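Local coordinates for protein multicopper oxidase (Aquifex aeolicus, PDB 6TTD) that probably oxidises its substrates at a mononuclear copper and passes the electrons to dioxygen at a trinuclear copper cluster, as multicopper oxidases do, at residues 392-397 / 437-442; 261-266 / 316-321; 190-195 / 245-250. All coordinates share one frame; numbering follows the deposited sequence.

Contact 1 of 3, residues 392-397 / 437-442; sequences GAQVQR and DVVILE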
# COMPACT_ATOMS: atom_id res chain seq x y z
N GLY A 392 -13.38 -19.20 19.96
CA GLY A 392 -12.35 -19.26 20.98
C GLY A 392 -11.20 -18.30 20.82
O GLY A 392 -10.19 -18.44 21.52
N ALA A 393 -11.28 -17.35 19.90
CA ALA A 393 -10.14 -16.48 19.66
C ALA A 393 -9.94 -15.54 20.85
O ALA A 393 -10.89 -15.03 21.43
CB ALA A 393 -10.33 -15.68 18.35
N GLN A 394 -8.69 -15.32 21.24
CA GLN A 394 -8.49 -14.35 22.29
C GLN A 394 -8.47 -12.95 21.71
O GLN A 394 -8.05 -12.74 20.57
CB GLN A 394 -7.18 -14.62 23.01
CG GLN A 394 -6.05 -14.78 22.02
CD GLN A 394 -4.71 -14.79 22.70
OE1 GLN A 394 -3.91 -15.71 22.49
NE2 GLN A 394 -4.46 -13.78 23.55
N VAL A 395 -8.90 -11.97 22.50
CA VAL A 395 -8.90 -10.58 22.09
C VAL A 395 -7.65 -9.90 22.64
O VAL A 395 -7.34 -10.01 23.83
CB VAL A 395 -10.16 -9.84 22.56
CG1 VAL A 395 -10.10 -8.36 22.13
CG2 VAL A 395 -11.43 -10.54 22.01
N GLN A 396 -6.98 -9.17 21.77
CA GLN A 396 -5.79 -8.37 22.06
C GLN A 396 -6.20 -6.91 21.82
O GLN A 396 -6.34 -6.50 20.66
CB GLN A 396 -4.66 -8.81 21.13
CG GLN A 396 -3.35 -8.22 21.36
CD GLN A 396 -2.79 -8.65 22.68
OE1 GLN A 396 -2.61 -9.87 22.94
NE2 GLN A 396 -2.56 -7.67 23.55
N ARG A 397 -6.45 -6.13 22.89
CA ARG A 397 -6.84 -4.74 22.72
C ARG A 397 -5.62 -3.88 22.39
O ARG A 397 -4.58 -4.00 23.03
CB ARG A 397 -7.54 -4.19 23.96
CG ARG A 397 -8.00 -2.74 23.80
CD ARG A 397 -9.45 -2.55 24.10
NE ARG A 397 -9.70 -2.86 25.48
CZ ARG A 397 -10.87 -3.25 25.96
NH1 ARG A 397 -11.92 -3.37 25.15
NH2 ARG A 397 -10.98 -3.55 27.26
N ASP A 437 -2.31 -19.65 16.23
CA ASP A 437 -3.33 -18.92 17.01
C ASP A 437 -4.20 -18.08 16.09
O ASP A 437 -3.71 -17.48 15.14
CB ASP A 437 -2.68 -18.00 18.04
CG ASP A 437 -2.04 -18.76 19.20
OD1 ASP A 437 -2.17 -20.00 19.24
OD2 ASP A 437 -1.39 -18.10 20.05
N VAL A 438 -5.51 -18.05 16.36
CA VAL A 438 -6.41 -17.04 15.81
C VAL A 438 -6.61 -15.99 16.90
O VAL A 438 -7.01 -16.33 18.02
CB VAL A 438 -7.76 -17.62 15.38
CG1 VAL A 438 -8.68 -16.44 14.93
CG2 VAL A 438 -7.58 -18.63 14.26
N VAL A 439 -6.30 -14.74 16.60
CA VAL A 439 -6.35 -13.63 17.54
C VAL A 439 -7.30 -12.61 16.95
O VAL A 439 -7.35 -12.44 15.72
CB VAL A 439 -4.99 -12.94 17.77
CG1 VAL A 439 -5.12 -11.94 18.91
CG2 VAL A 439 -3.93 -13.89 18.05
N ILE A 440 -8.04 -11.91 17.81
CA ILE A 440 -8.79 -10.74 17.40
C ILE A 440 -8.02 -9.56 17.94
O ILE A 440 -7.78 -9.48 19.14
CB ILE A 440 -10.22 -10.78 17.95
CG1 ILE A 440 -10.96 -11.91 17.28
CG2 ILE A 440 -10.99 -9.48 17.65
CD1 ILE A 440 -12.24 -12.14 17.92
N LEU A 441 -7.59 -8.66 17.05
CA LEU A 441 -6.96 -7.41 17.45
C LEU A 441 -8.06 -6.38 17.50
O LEU A 441 -8.79 -6.23 16.52
CB LEU A 441 -5.88 -6.94 16.47
CG LEU A 441 -4.74 -7.93 16.28
CD1 LEU A 441 -3.66 -7.34 15.37
CD2 LEU A 441 -4.22 -8.29 17.63
N GLU A 442 -8.19 -5.71 18.63
CA GLU A 442 -9.21 -4.68 18.76
C GLU A 442 -8.53 -3.33 18.93
O GLU A 442 -7.97 -3.03 20.00
CB GLU A 442 -10.14 -4.97 19.93
CG GLU A 442 -11.12 -3.85 20.16
CD GLU A 442 -12.07 -4.17 21.28
OE1 GLU A 442 -13.11 -4.83 21.00
OE2 GLU A 442 -11.76 -3.79 22.45
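The flat groups of R397 and E442 meet at an edge and not over a face. The carboxylate oxygen OE2 of E442 sits at the rim of the R397 guanidinium, and R397 NH1 donates to it at 2.7 Å in a salt bridge. NH1 reaches this oxygen nearly along its C-O bond. The two planes are 25° apart, and NH1 is the one guanidinium nitrogen that makes this bond. Both side chains leave the same face of the sheet and lie side by side, pointing the same way. E442 has CG anti to its backbone N (chi1 175°) and runs on extended, whereas R397 is bent at chi2 and chi3, which turns NH1 back toward the carboxylate.

The backbones form a parallel ladder. I440 N donates to Q394 O at 2.9 Å. Q396 N donates to I440 O at 2.8 Å, and E442 N to Q396 O at 2.9 Å. V395 and I440 share the face of the salt bridge. There V395 CG1 rests 4.0 Å from E442 CB, on the aliphatic base of the acid. On the other face the CB of Q396 meets the CD2 branch of L441 at 3.6 Å. Before the regular ladder begins, A393 CB touches V438 CG1 at 3.9 Å.

Q394 OE1 and D437 OD2 do not bond each other. Both accept from NE2 of Q433, and N434 also donates its backbone N to D437. The two strands are neighbours in a mixed sheet of the C-terminal multicopper oxidase region, consistent with a cupredoxin-like domain. The second carboxylate oxygen of E442, OE1, forms a salt bridge with R490 on strand 488-495. Held between two arginines, E442 would be expected to stay ionised and to link three neighbouring strands by charge.

Contact 2 of 3, residues 261-266 / 316-321; sequences YRLALL and IKLYNF
N320 has CG anti to its main-chain nitrogen (chi1 178°), and this carries its amide oxygen across to R262, the neighbour of Y261. R262 N donates to N320 OD1 at 2.9 Å, tilted from the amide plane. The same oxygen lies at the edge of the Y261 ring, 3.4 Å from Y261 CB. Ring and amide stand almost at right angles, with 82° between their planes. L266 has chi1 -63°, with CG beside its own N, and its CD1 branch reaches over to Y319 CB at 3.5 Å.

CD1 of L266 also meets CZ of F321 at 3.9 Å. A264 CB touches the edge of the F321 ring, 3.6 Å from CE2. One face of that ring receives CD2 of Y319, offset toward the rim. A small apolar cluster thus forms on this side. On the side of L263 and L265, L265 CD2 packs on L318 CD1 at 3.8 Å.

The strands run antiparallel. A264 with Y319 and L266 with K317 are hydrogen-bonded pairs, each with two backbone bonds. F321 N adds a bond to R262 O at 2.7 Å.

R262 forms a salt bridge with E292 and bonds the backbone oxygens of P322 and H323, while R271 makes a cation-pi contact with F321. Strand 261-267 bonds along its other edge to strands 270-279 and 293-295, while strand 315-321 bonds in turn to strand 361-370. The side chains of Y261 and L263 also touch I205 of strand 200-208, within the middle multicopper oxidase region.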
# COMPACT_ATOMS: atom_id res chain seq x y z
N TYR A 261 -7.54 9.23 0.31
CA TYR A 261 -8.34 9.67 -0.84
C TYR A 261 -9.72 9.02 -0.75
O TYR A 261 -9.84 7.84 -0.42
CB TYR A 261 -7.67 9.29 -2.21
CG TYR A 261 -6.28 9.86 -2.32
CD1 TYR A 261 -5.17 9.16 -1.85
CD2 TYR A 261 -6.09 11.16 -2.75
CE1 TYR A 261 -3.91 9.71 -1.86
CE2 TYR A 261 -4.79 11.73 -2.79
CZ TYR A 261 -3.72 10.98 -2.35
OH TYR A 261 -2.46 11.52 -2.36
N ARG A 262 -10.77 9.80 -1.07
CA ARG A 262 -12.13 9.28 -1.25
C ARG A 262 -12.43 9.48 -2.73
O ARG A 262 -12.79 10.60 -3.14
CB ARG A 262 -13.13 9.98 -0.34
CG ARG A 262 -14.50 9.32 -0.41
CD ARG A 262 -15.53 10.05 0.50
NE ARG A 262 -15.11 9.98 1.90
CZ ARG A 262 -15.31 8.92 2.69
NH1 ARG A 262 -15.94 7.82 2.24
NH2 ARG A 262 -14.87 8.94 3.96
N LEU A 263 -12.23 8.41 -3.54
CA LEU A 263 -12.19 8.54 -4.99
C LEU A 263 -13.50 8.11 -5.64
O LEU A 263 -14.06 7.05 -5.31
CB LEU A 263 -11.07 7.68 -5.59
CG LEU A 263 -9.64 8.03 -5.11
CD1 LEU A 263 -8.66 6.89 -5.55
CD2 LEU A 263 -9.25 9.40 -5.65
N ALA A 264 -13.94 8.91 -6.61
CA ALA A 264 -15.10 8.60 -7.45
C ALA A 264 -14.72 8.89 -8.90
O ALA A 264 -13.75 9.62 -9.17
CB ALA A 264 -16.34 9.43 -7.04
N LEU A 265 -15.53 8.37 -9.82
CA LEU A 265 -15.38 8.64 -11.25
C LEU A 265 -16.55 9.50 -11.71
O LEU A 265 -17.70 9.02 -11.72
CB LEU A 265 -15.32 7.36 -12.08
CG LEU A 265 -14.07 6.53 -11.78
CD1 LEU A 265 -14.31 5.05 -12.19
CD2 LEU A 265 -12.88 7.14 -12.52
N LEU A 266 -16.26 10.73 -12.14
CA LEU A 266 -17.30 11.69 -12.46
C LEU A 266 -17.46 11.80 -13.97
O LEU A 266 -16.51 12.15 -14.68
CB LEU A 266 -16.97 13.05 -11.84
CG LEU A 266 -16.94 12.94 -10.31
CD1 LEU A 266 -16.76 14.33 -9.62
CD2 LEU A 266 -18.19 12.26 -9.81
N ILE A 316 -13.81 11.67 -18.15
CA ILE A 316 -14.25 11.12 -16.87
C ILE A 316 -13.20 11.50 -15.85
O ILE A 316 -12.02 11.21 -16.06
CB ILE A 316 -14.45 9.60 -16.95
CG1 ILE A 316 -15.64 9.30 -17.85
CG2 ILE A 316 -14.77 9.02 -15.60
CD1 ILE A 316 -15.37 8.16 -18.66
N LYS A 317 -13.62 12.17 -14.76
CA LYS A 317 -12.68 12.62 -13.75
C LYS A 317 -12.55 11.56 -12.66
O LYS A 317 -13.55 11.08 -12.10
CB LYS A 317 -13.10 13.94 -13.09
CG LYS A 317 -13.29 15.13 -13.99
CD LYS A 317 -13.65 16.29 -13.07
CE LYS A 317 -13.99 17.55 -13.85
NZ LYS A 317 -13.02 17.62 -14.99
N LEU A 318 -11.31 11.14 -12.39
CA LEU A 318 -11.03 10.48 -11.12
C LEU A 318 -10.93 11.58 -10.08
O LEU A 318 -9.99 12.38 -10.09
CB LEU A 318 -9.75 9.67 -11.21
CG LEU A 318 -9.47 8.98 -9.88
CD1 LEU A 318 -10.52 7.88 -9.62
CD2 LEU A 318 -8.08 8.36 -10.02
N TYR A 319 -11.91 11.67 -9.21
CA TYR A 319 -12.08 12.87 -8.40
C TYR A 319 -11.98 12.51 -6.93
O TYR A 319 -12.52 11.48 -6.51
CB TYR A 319 -13.44 13.52 -8.70
CG TYR A 319 -13.58 14.90 -8.15
CD1 TYR A 319 -13.00 16.00 -8.80
CD2 TYR A 319 -14.33 15.13 -6.99
CE1 TYR A 319 -13.15 17.30 -8.29
CE2 TYR A 319 -14.48 16.42 -6.47
CZ TYR A 319 -13.89 17.49 -7.12
OH TYR A 319 -14.04 18.74 -6.57
N ASN A 320 -11.33 13.37 -6.14
CA ASN A 320 -11.17 13.14 -4.70
C ASN A 320 -12.21 13.94 -3.94
O ASN A 320 -12.21 15.16 -4.01
CB ASN A 320 -9.76 13.49 -4.21
CG ASN A 320 -9.63 13.30 -2.72
OD1 ASN A 320 -9.49 12.16 -2.23
ND2 ASN A 320 -9.76 14.41 -1.96
N PHE A 321 -13.08 13.26 -3.19
CA PHE A 321 -14.01 13.94 -2.30
C PHE A 321 -13.43 14.02 -0.88
O PHE A 321 -12.45 13.36 -0.55
CB PHE A 321 -15.34 13.20 -2.32
CG PHE A 321 -16.12 13.42 -3.57
CD1 PHE A 321 -16.96 14.51 -3.70
CD2 PHE A 321 -16.04 12.57 -4.62
CE1 PHE A 321 -17.71 14.72 -4.85
CE2 PHE A 321 -16.77 12.77 -5.77
CZ PHE A 321 -17.60 13.84 -5.89

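Contact 3 of 3, residues 190-195 / 245-250; sequences QALDLE and RKIYRF
L194 and R249 meet at about a right angle. Of all residues here, L194 has the most surface buried, followed by I247 and L192. The CD2 branch of L194 lies 4.0 Å from R249 N and 4.1 Å from R249 CB, so it packs against the strand backbone as well as the base of the arginine. CD1 of L194 faces the edge of the R249 guanidinium, near its plane, without close contact. R249 has CG anti to its backbone N (chi1 179°) and is extended from CG to NE, and its charged end runs on past the leucine to salt bridges with D302 and E185.

I247 meets the other leucine. Its CD1 touches L192 CD2 at 4.0 Å, and the two side chains meet at a slant. L192 and L194 both point toward the strand, on either side of the turn at D193. D193, with positive phi (54°), is the first residue past the helix to leave helical geometry.

No direct hydrogen bond joins the segments. Water takes that place. Water 1 lies 2.9 Å from both L192 O and I247 O and can donate to either, though other acceptors compete for its protons. L192 O also accepts from Y374 OH. Water 2 accepts from K246 NZ at 3.0 Å and lies 3.1 Å from D193 OD2. It stands between opposite charges that do not touch, D193 OD2 and K246 NZ being 5.2 Å apart.

The contact sets the C-terminal end of helix 183-192, and the turn after it, against strand 247-254. That strand pairs in parallel with strand 200-208 and antiparallel with strand 300-306. L192 also touches L304 of strand 300-306, so the helix end reaches that strand too; E185, which bridges to R249, belongs to the same helix.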
# COMPACT_ATOMS: atom_id res chain seq x y z
N GLN A 190 -7.63 -13.71 -18.73
CA GLN A 190 -8.19 -14.26 -19.96
C GLN A 190 -9.65 -13.87 -20.11
O GLN A 190 -10.11 -13.61 -21.23
CB GLN A 190 -8.06 -15.78 -19.97
CG GLN A 190 -8.96 -16.41 -21.04
CD GLN A 190 -8.86 -17.92 -21.07
OE1 GLN A 190 -7.78 -18.48 -21.23
NE2 GLN A 190 -10.01 -18.59 -20.89
N ALA A 191 -10.40 -13.87 -19.02
CA ALA A 191 -11.82 -13.53 -19.10
C ALA A 191 -12.02 -12.13 -19.66
O ALA A 191 -13.02 -11.85 -20.32
CB ALA A 191 -12.47 -13.63 -17.72
N LEU A 192 -11.13 -11.21 -19.30
CA LEU A 192 -11.33 -9.82 -19.60
C LEU A 192 -10.33 -9.28 -20.60
O LEU A 192 -10.36 -8.08 -20.89
CB LEU A 192 -11.34 -8.99 -18.30
CG LEU A 192 -12.59 -9.17 -17.40
CD1 LEU A 192 -12.52 -8.39 -16.05
CD2 LEU A 192 -13.80 -8.72 -18.12
N ASP A 193 -9.39 -10.11 -21.05
CA ASP A 193 -8.30 -9.66 -21.93
C ASP A 193 -7.53 -8.47 -21.32
O ASP A 193 -7.33 -7.41 -21.94
CB ASP A 193 -8.81 -9.34 -23.33
CG ASP A 193 -7.66 -9.00 -24.28
OD1 ASP A 193 -6.56 -9.57 -24.10
OD2 ASP A 193 -7.84 -8.11 -25.16
N LEU A 194 -7.14 -8.63 -20.06
CA LEU A 194 -6.42 -7.59 -19.35
C LEU A 194 -4.95 -7.76 -19.70
O LEU A 194 -4.45 -8.89 -19.69
CB LEU A 194 -6.64 -7.73 -17.84
CG LEU A 194 -8.11 -7.55 -17.45
CD1 LEU A 194 -8.26 -7.89 -15.99
CD2 LEU A 194 -8.48 -6.11 -17.68
N GLU A 195 -4.27 -6.67 -20.02
CA GLU A 195 -2.85 -6.74 -20.35
C GLU A 195 -2.13 -5.60 -19.62
O GLU A 195 -2.57 -4.44 -19.73
CB GLU A 195 -2.65 -6.65 -21.86
CG GLU A 195 -1.22 -6.66 -22.29
CD GLU A 195 -1.06 -6.59 -23.83
OE1 GLU A 195 -2.10 -6.64 -24.59
OE2 GLU A 195 0.13 -6.45 -24.26
N ARG A 245 -13.86 2.30 -25.13
CA ARG A 245 -15.08 1.83 -24.46
C ARG A 245 -14.93 0.32 -24.24
O ARG A 245 -15.36 -0.52 -25.03
CB ARG A 245 -16.31 2.18 -25.28
CG ARG A 245 -16.50 3.68 -25.40
CD ARG A 245 -17.86 4.10 -26.16
NE ARG A 245 -19.08 3.67 -25.45
CZ ARG A 245 -19.78 2.62 -25.81
NH1 ARG A 245 -19.41 1.92 -26.86
NH2 ARG A 245 -20.83 2.23 -25.10
N LYS A 246 -14.25 -0.04 -23.15
CA LYS A 246 -14.12 -1.43 -22.76
C LYS A 246 -13.80 -1.45 -21.26
O LYS A 246 -13.78 -0.40 -20.61
CB LYS A 246 -13.06 -2.16 -23.59
CG LYS A 246 -11.64 -1.61 -23.52
CD LYS A 246 -10.93 -2.17 -24.76
CE LYS A 246 -9.52 -2.28 -24.55
NZ LYS A 246 -8.94 -3.01 -25.68
N ILE A 247 -13.57 -2.65 -20.70
CA ILE A 247 -13.29 -2.76 -19.28
C ILE A 247 -11.79 -2.63 -19.07
O ILE A 247 -10.99 -3.25 -19.79
CB ILE A 247 -13.82 -4.08 -18.72
CG1 ILE A 247 -15.37 -4.09 -18.82
CG2 ILE A 247 -13.24 -4.34 -17.26
CD1 ILE A 247 -16.00 -5.45 -18.47
N TYR A 248 -11.40 -1.80 -18.13
CA TYR A 248 -10.02 -1.68 -17.69
C TYR A 248 -9.93 -2.11 -16.25
O TYR A 248 -10.91 -1.99 -15.50
CB TYR A 248 -9.48 -0.22 -17.74
CG TYR A 248 -9.22 0.27 -19.16
CD1 TYR A 248 -10.29 0.51 -20.00
CD2 TYR A 248 -7.95 0.47 -19.63
CE1 TYR A 248 -10.09 0.98 -21.28
CE2 TYR A 248 -7.73 0.98 -20.91
CZ TYR A 248 -8.81 1.18 -21.73
OH TYR A 248 -8.68 1.63 -23.01
N ARG A 249 -8.75 -2.58 -15.85
CA ARG A 249 -8.42 -2.79 -14.44
C ARG A 249 -7.44 -1.71 -13.99
O ARG A 249 -6.43 -1.45 -14.67
CB ARG A 249 -7.78 -4.14 -14.21
CG ARG A 249 -7.40 -4.39 -12.76
CD ARG A 249 -6.73 -5.75 -12.66
NE ARG A 249 -6.45 -6.20 -11.30
CZ ARG A 249 -6.32 -7.47 -10.98
NH1 ARG A 249 -6.44 -8.36 -11.93
NH2 ARG A 249 -6.06 -7.85 -9.72
N PHE A 250 -7.77 -1.05 -12.87
CA PHE A 250 -6.88 -0.05 -12.27
C PHE A 250 -6.44 -0.56 -10.92
O PHE A 250 -7.28 -1.04 -10.13
CB PHE A 250 -7.57 1.31 -12.15
CG PHE A 250 -7.86 1.91 -13.47
CD1 PHE A 250 -6.81 2.39 -14.26
CD2 PHE A 250 -9.16 1.89 -13.98
CE1 PHE A 250 -7.04 2.90 -15.54
CE2 PHE A 250 -9.40 2.43 -15.25
CZ PHE A 250 -8.34 2.93 -16.04
O HOH W 1 -9.57 -5.32 -21.31
O HOH W 2 -8.85 -5.46 -23.91

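In the fold
Contacts 2 and 3 belong to the middle multicopper oxidase region, and contact 1 to the C-terminal one. Contact 3 closes first along the chain, then contact 2, then contact 1. The centres of contacts 2 and 3 are 20 Å apart, and their nearest atoms about 6 Å. Strand 247-254 of contact 3 is followed directly by strand 261-267 of contact 2. Contact 1 stands apart, its centre 36 Å from that of contact 2 and 39 Å from that of contact 3. None supplies a copper ligand. The side chain of L441 in contact 1 is about 13 Å from a copper, and that of Y261 in contact 2 about 14 Å.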